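Local coordinates for protein N(2),N(2)-dimethylguanosine tRNA methyltransferase (Pyrococcus horikoshii, PDB 2DUL) that probably dimethylates the N2 amine of guanine 26 in a number of tRNAs, with S-adenosyl-L-methionine as the methyl donor, at residues 3-14 with 86-94. Numbering follows the deposited sequence.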
ATOM      1  N   LEU A   3      -9.605 -15.488  26.103  1.00 52.81           N
ATOM      2  CA  LEU A   3      -9.533 -15.786  24.643  1.00 52.02           C
ATOM      3  C   LEU A   3     -10.938 -15.797  24.041  1.00 51.81           C
ATOM      4  O   LEU A   3     -11.730 -16.700  24.305  1.00 52.15           O
ATOM      5  CB  LEU A   3      -8.862 -17.145  24.422  1.00 51.52           C
ATOM      6  CG  LEU A   3      -7.995 -17.271  23.169  1.00 50.20           C
ATOM      7  CD1 LEU A   3      -6.816 -16.319  23.285  1.00 47.75           C
ATOM      8  CD2 LEU A   3      -7.508 -18.702  23.012  1.00 49.03           C
ATOM      9  N   ILE A   4     -11.238 -14.789  23.228  1.00 51.59           N
ATOM     10  CA  ILE A   4     -12.551 -14.667  22.598  1.00 51.16           C
ATOM     11  C   ILE A   4     -12.497 -15.125  21.142  1.00 50.57           C
ATOM     12  O   ILE A   4     -11.454 -15.031  20.495  1.00 49.03           O
ATOM     13  CB  ILE A   4     -13.035 -13.204  22.626  1.00 52.18           C
ATOM     14  CG1 ILE A   4     -12.618 -12.542  23.943  1.00 52.80           C
ATOM     15  CG2 ILE A   4     -14.547 -13.156  22.483  1.00 52.77           C
ATOM     16  CD1 ILE A   4     -12.884 -11.048  23.997  1.00 54.39           C
ATOM     17  N   GLU A   5     -13.621 -15.618  20.630  1.00 49.43           N
ATOM     18  CA  GLU A   5     -13.685 -16.075  19.246  1.00 48.88           C
ATOM     19  C   GLU A   5     -14.359 -15.042  18.349  1.00 47.37           C
ATOM     20  O   GLU A   5     -15.448 -14.554  18.655  1.00 46.57           O
ATOM     21  CB  GLU A   5     -14.438 -17.406  19.147  1.00 50.51           C
ATOM     22  CG  GLU A   5     -14.597 -17.910  17.717  1.00 53.90           C
ATOM     23  CD  GLU A   5     -15.214 -19.294  17.637  1.00 56.99           C
ATOM     24  OE1 GLU A   5     -16.321 -19.492  18.180  1.00 58.98           O
ATOM     25  OE2 GLU A   5     -14.588 -20.186  17.025  1.00 57.64           O
ATOM     26  N   VAL A   6     -13.700 -14.710  17.244  1.00 44.60           N
ATOM     27  CA  VAL A   6     -14.227 -13.739  16.293  1.00 42.67           C
ATOM     28  C   VAL A   6     -14.091 -14.264  14.869  1.00 41.66           C
ATOM     29  O   VAL A   6     -13.302 -15.171  14.602  1.00 40.31           O
ATOM     30  CB  VAL A   6     -13.482 -12.388  16.395  1.00 43.62           C
ATOM     31  CG1 VAL A   6     -13.674 -11.789  17.783  1.00 42.84           C
ATOM     32  CG2 VAL A   6     -12.002 -12.584  16.101  1.00 43.53           C
ATOM     33  N   GLN A   7     -14.869 -13.698  13.956  1.00 39.94           N
ATOM     34  CA  GLN A   7     -14.816 -14.118  12.567  1.00 40.41           C
ATOM     35  C   GLN A   7     -14.583 -12.942  11.629  1.00 38.14           C
ATOM     36  O   GLN A   7     -15.146 -11.864  11.816  1.00 37.73           O
ATOM     37  CB  GLN A   7     -16.110 -14.833  12.180  1.00 43.37           C
ATOM     38  CG  GLN A   7     -16.131 -15.308  10.741  1.00 49.16           C
ATOM     39  CD  GLN A   7     -17.341 -16.158  10.425  1.00 52.64           C
ATOM     40  OE1 GLN A   7     -18.481 -15.727  10.610  1.00 54.06           O
ATOM     41  NE2 GLN A   7     -17.100 -17.375   9.947  1.00 54.54           N
ATOM     42  N   GLU A   8     -13.735 -13.159  10.628  1.00 35.17           N
ATOM     43  CA  GLU A   8     -13.425 -12.142   9.630  1.00 32.21           C
ATOM     44  C   GLU A   8     -13.338 -12.859   8.291  1.00 32.20           C
ATOM     45  O   GLU A   8     -12.455 -13.691   8.083  1.00 30.60           O
ATOM     46  CB  GLU A   8     -12.093 -11.452   9.934  1.00 31.57           C
ATOM     47  CG  GLU A   8     -11.637 -10.526   8.808  1.00 28.59           C
ATOM     48  CD  GLU A   8     -10.336  -9.805   9.105  1.00 28.39           C
ATOM     49  OE1 GLU A   8      -9.580  -9.553   8.144  1.00 27.78           O
ATOM     50  OE2 GLU A   8     -10.073  -9.477  10.286  1.00 25.27           O
ATOM     51  N   GLY A   9     -14.254 -12.532   7.385  1.00 31.52           N
ATOM     52  CA  GLY A   9     -14.268 -13.195   6.095  1.00 31.85           C
ATOM     53  C   GLY A   9     -14.645 -14.645   6.339  1.00 32.35           C
ATOM     54  O   GLY A   9     -15.506 -14.930   7.173  1.00 30.59           O
ATOM     55  N   LYS A  10     -13.999 -15.567   5.634  1.00 31.19           N
ATOM     56  CA  LYS A  10     -14.284 -16.987   5.808  1.00 33.14           C
ATOM     57  C   LYS A  10     -13.511 -17.596   6.979  1.00 32.83           C
ATOM     58  O   LYS A  10     -13.636 -18.786   7.262  1.00 34.01           O
ATOM     59  CB  LYS A  10     -13.950 -17.752   4.523  1.00 34.46           C
ATOM     60  CG  LYS A  10     -14.848 -17.401   3.348  1.00 37.66           C
ATOM     61  CD  LYS A  10     -14.496 -18.219   2.115  1.00 41.80           C
ATOM     62  CE  LYS A  10     -15.410 -17.874   0.945  1.00 44.52           C
ATOM     63  NZ  LYS A  10     -14.974 -18.555  -0.307  1.00 45.79           N
ATOM     64  N   ALA A  11     -12.724 -16.776   7.667  1.00 31.79           N
ATOM     65  CA  ALA A  11     -11.923 -17.265   8.783  1.00 32.15           C
ATOM     66  C   ALA A  11     -12.531 -17.056  10.166  1.00 32.62           C
ATOM     67  O   ALA A  11     -13.159 -16.036  10.439  1.00 32.92           O
ATOM     68  CB  ALA A  11     -10.537 -16.627   8.740  1.00 30.35           C
ATOM     69  N   LYS A  12     -12.328 -18.044  11.032  1.00 34.60           N
ATOM     70  CA  LYS A  12     -12.801 -17.996  12.412  1.00 36.59           C
ATOM     71  C   LYS A  12     -11.540 -18.098  13.257  1.00 36.98           C
ATOM     72  O   LYS A  12     -10.777 -19.058  13.127  1.00 38.57           O
ATOM     73  CB  LYS A  12     -13.729 -19.176  12.708  1.00 39.83           C
ATOM     74  CG  LYS A  12     -14.979 -19.204  11.848  1.00 43.00           C
ATOM     75  CD  LYS A  12     -15.916 -20.334  12.257  1.00 45.63           C
ATOM     76  CE  LYS A  12     -17.092 -20.436  11.301  1.00 46.97           C
ATOM     77  NZ  LYS A  12     -16.629 -20.721   9.910  1.00 49.88           N
ATOM     78  N   ILE A  13     -11.305 -17.106  14.106  1.00 35.38           N
ATOM     79  CA  ILE A  13     -10.106 -17.110  14.934  1.00 34.80           C
ATOM     80  C   ILE A  13     -10.354 -16.733  16.384  1.00 35.44           C
ATOM     81  O   ILE A  13     -11.394 -16.176  16.733  1.00 35.13           O
ATOM     82  CB  ILE A  13      -9.046 -16.131  14.386  1.00 33.71           C
ATOM     83  CG1 ILE A  13      -9.618 -14.710  14.384  1.00 33.44           C
ATOM     84  CG2 ILE A  13      -8.612 -16.553  12.986  1.00 32.33           C
ATOM     85  CD1 ILE A  13      -8.590 -13.629  14.133  1.00 36.33           C
ATOM     86  N   LEU A  14      -9.372 -17.039  17.222  1.00 35.48           N
ATOM     87  CA  LEU A  14      -9.442 -16.726  18.634  1.00 36.66           C
ATOM     88  C   LEU A  14      -8.484 -15.576  18.897  1.00 37.86           C
ATOM     89  O   LEU A  14      -7.360 -15.567  18.391  1.00 37.13           O
ATOM     90  CB  LEU A  14      -9.035 -17.943  19.466  1.00 37.42           C
ATOM     91  CG  LEU A  14      -9.915 -19.183  19.300  1.00 37.82           C
ATOM     92  CD1 LEU A  14      -9.335 -20.333  20.107  1.00 38.82           C
ATOM     93  CD2 LEU A  14     -11.335 -18.866  19.750  1.00 39.46           C
ATOM     94  N   LEU A  86      -0.780 -18.990  19.332  1.00 28.31           N
ATOM     95  CA  LEU A  86      -2.123 -18.639  18.891  1.00 27.90           C
ATOM     96  C   LEU A  86      -2.308 -18.909  17.400  1.00 27.99           C
ATOM     97  O   LEU A  86      -3.397 -19.284  16.956  1.00 26.49           O
ATOM     98  CB  LEU A  86      -2.410 -17.168  19.197  1.00 29.95           C
ATOM     99  CG  LEU A  86      -3.829 -16.692  18.874  1.00 31.71           C
ATOM    100  CD1 LEU A  86      -4.847 -17.614  19.530  1.00 30.93           C
ATOM    101  CD2 LEU A  86      -4.006 -15.256  19.356  1.00 32.63           C
ATOM    102  N   MET A  87      -1.245 -18.713  16.626  1.00 26.27           N
ATOM    103  CA  MET A  87      -1.307 -18.960  15.193  1.00 26.84           C
ATOM    104  C   MET A  87      -1.598 -20.440  14.933  1.00 25.29           C
ATOM    105  O   MET A  87      -2.442 -20.773  14.108  1.00 27.21           O
ATOM    106  CB  MET A  87       0.010 -18.530  14.533  1.00 27.04           C
ATOM    107  CG  MET A  87       0.152 -17.013  14.400  1.00 30.24           C
ATOM    108  SD  MET A  87       1.841 -16.414  14.092  1.00 37.70           S
ATOM    109  CE  MET A  87       2.137 -17.057  12.516  1.00 34.03           C
ATOM    110  N   LYS A  88      -0.911 -21.323  15.648  1.00 25.27           N
ATOM    111  CA  LYS A  88      -1.130 -22.760  15.483  1.00 24.71           C
ATOM    112  C   LYS A  88      -2.583 -23.131  15.811  1.00 24.97           C
ATOM    113  O   LYS A  88      -3.215 -23.916  15.104  1.00 22.43           O
ATOM    114  CB  LYS A  88      -0.177 -23.556  16.385  1.00 26.45           C
ATOM    115  CG  LYS A  88       1.292 -23.491  15.976  1.00 26.93           C
ATOM    116  CD  LYS A  88       2.162 -24.406  16.847  1.00 28.44           C
ATOM    117  CE  LYS A  88       2.160 -23.971  18.309  1.00 31.30           C
ATOM    118  NZ  LYS A  88       2.968 -24.885  19.177  1.00 33.55           N
ATOM    119  N   ARG A  89      -3.114 -22.554  16.885  1.00 24.33           N
ATOM    120  CA  ARG A  89      -4.488 -22.833  17.285  1.00 25.17           C
ATOM    121  C   ARG A  89      -5.486 -22.352  16.234  1.00 24.36           C
ATOM    122  O   ARG A  89      -6.402 -23.085  15.848  1.00 22.97           O
ATOM    123  CB  ARG A  89      -4.800 -22.154  18.620  1.00 29.67           C
ATOM    124  CG  ARG A  89      -3.865 -22.550  19.746  1.00 36.34           C
ATOM    125  CD  ARG A  89      -4.367 -22.020  21.081  1.00 43.33           C
ATOM    126  NE  ARG A  89      -5.722 -22.484  21.362  1.00 47.46           N
ATOM    127  CZ  ARG A  89      -6.347 -22.310  22.522  1.00 49.67           C
ATOM    128  NH1 ARG A  89      -7.582 -22.769  22.685  1.00 48.97           N
ATOM    129  NH2 ARG A  89      -5.735 -21.684  23.521  1.00 50.26           N
ATOM    130  N   ASN A  90      -5.311 -21.122  15.766  1.00 22.48           N
ATOM    131  CA  ASN A  90      -6.231 -20.582  14.779  1.00 23.68           C
ATOM    132  C   ASN A  90      -6.181 -21.312  13.452  1.00 23.59           C
ATOM    133  O   ASN A  90      -7.205 -21.461  12.789  1.00 23.84           O
ATOM    134  CB  ASN A  90      -5.989 -19.082  14.585  1.00 24.08           C
ATOM    135  CG  ASN A  90      -6.433 -18.271  15.787  1.00 27.05           C
ATOM    136  OD1 ASN A  90      -7.368 -18.659  16.490  1.00 26.52           O
ATOM    137  ND2 ASN A  90      -5.778 -17.138  16.023  1.00 24.71           N
ATOM    138  N   VAL A  91      -5.001 -21.774  13.059  1.00 23.18           N
ATOM    139  CA  VAL A  91      -4.892 -22.502  11.803  1.00 23.46           C
ATOM    140  C   VAL A  91      -5.686 -23.803  11.908  1.00 24.95           C
ATOM    141  O   VAL A  91      -6.435 -24.160  11.000  1.00 26.78           O
ATOM    142  CB  VAL A  91      -3.417 -22.809  11.454  1.00 22.81           C
ATOM    143  CG1 VAL A  91      -3.340 -23.852  10.340  1.00 23.96           C
ATOM    144  CG2 VAL A  91      -2.724 -21.532  11.007  1.00 19.96           C
ATOM    145  N   MET A  92      -5.545 -24.499  13.031  1.00 26.31           N
ATOM    146  CA  MET A  92      -6.260 -25.753  13.221  1.00 28.43           C
ATOM    147  C   MET A  92      -7.753 -25.549  13.443  1.00 29.01           C
ATOM    148  O   MET A  92      -8.534 -26.499  13.406  1.00 29.62           O
ATOM    149  CB  MET A  92      -5.645 -26.541  14.377  1.00 30.08           C
ATOM    150  CG  MET A  92      -4.245 -27.036  14.055  1.00 35.81           C
ATOM    151  SD  MET A  92      -4.123 -27.560  12.312  1.00 43.25           S
ATOM    152  CE  MET A  92      -5.039 -29.124  12.351  1.00 39.43           C
ATOM    153  N   LEU A  93      -8.146 -24.301  13.665  1.00 28.71           N
ATOM    154  CA  LEU A  93      -9.550 -23.980  13.865  1.00 29.69           C
ATOM    155  C   LEU A  93     -10.213 -23.831  12.500  1.00 29.67           C
ATOM    156  O   LEU A  93     -11.434 -23.889  12.384  1.00 30.62           O
ATOM    157  CB  LEU A  93      -9.685 -22.674  14.654  1.00 31.07           C
ATOM    158  CG  LEU A  93     -11.095 -22.227  15.048  1.00 33.71           C
ATOM    159  CD1 LEU A  93     -11.760 -23.321  15.875  1.00 34.58           C
ATOM    160  CD2 LEU A  93     -11.020 -20.925  15.835  1.00 33.57           C
ATOM    161  N   ASN A  94      -9.394 -23.660  11.467  1.00 28.48           N
ATOM    162  CA  ASN A  94      -9.899 -23.470  10.112  1.00 28.13           C
ATOM    163  C   ASN A  94      -9.508 -24.568   9.128  1.00 30.39           C
ATOM    164  O   ASN A  94     -10.013 -24.609   8.006  1.00 30.43           O
ATOM    165  CB  ASN A  94      -9.414 -22.119   9.583  1.00 28.90           C
ATOM    166  CG  ASN A  94      -9.988 -20.956  10.360  1.00 26.80           C
ATOM    167  OD1 ASN A  94     -11.108 -20.523  10.104  1.00 26.41           O
ATOM    168  ND2 ASN A  94      -9.231 -20.456  11.331  1.00 26.88           N
TER
HETATM  169  O   HOH W   1     -13.100 -21.458   8.660  1.00 37.65           O
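The closest CA atoms across the contact belong to Ile13 and Asn90, 5.2 Å apart, where strand 11-14 runs roughly antiparallel to helix 86-94, the short axes at 145°. The strand is the second arm of a beta hairpin, closed by a type II' turn from Glu8 to Ala11; Ala11 and Ile13 bond back to the first arm, while Lys12 and Leu14 turn N and O to the other edge, where two asparagine amides bond them. Asn94 grips Lys12 twice: OD1 takes Lys12 N on a lone pair (2.9 Å), and ND2 gives to Lys12 O (2.8 Å) while also bonding Asn90 O. A water links Asn94 OD1 to Lys10 O. In Asn90, chi1 of -71° sets CG anti to the carbonyl carbon and brings the amide to Leu14: OD1 accepts Leu14 N from above the carbonyl plane at 2.7 Å, and ND2 reaches Leu14 O at 3.3 Å. These bonds fasten the N-terminal hairpin to helix 81-94 of the class I-like methyltransferase fold. Replacing Asn94 by alanine would probably leave Lys12 N and O without their side-chain mates and the water without its link to the helix. Leu93 CD2 packs against Leu14 CG (4.0 Å), and Leu3 CD2 lies over one face of the Arg89 guanidinium.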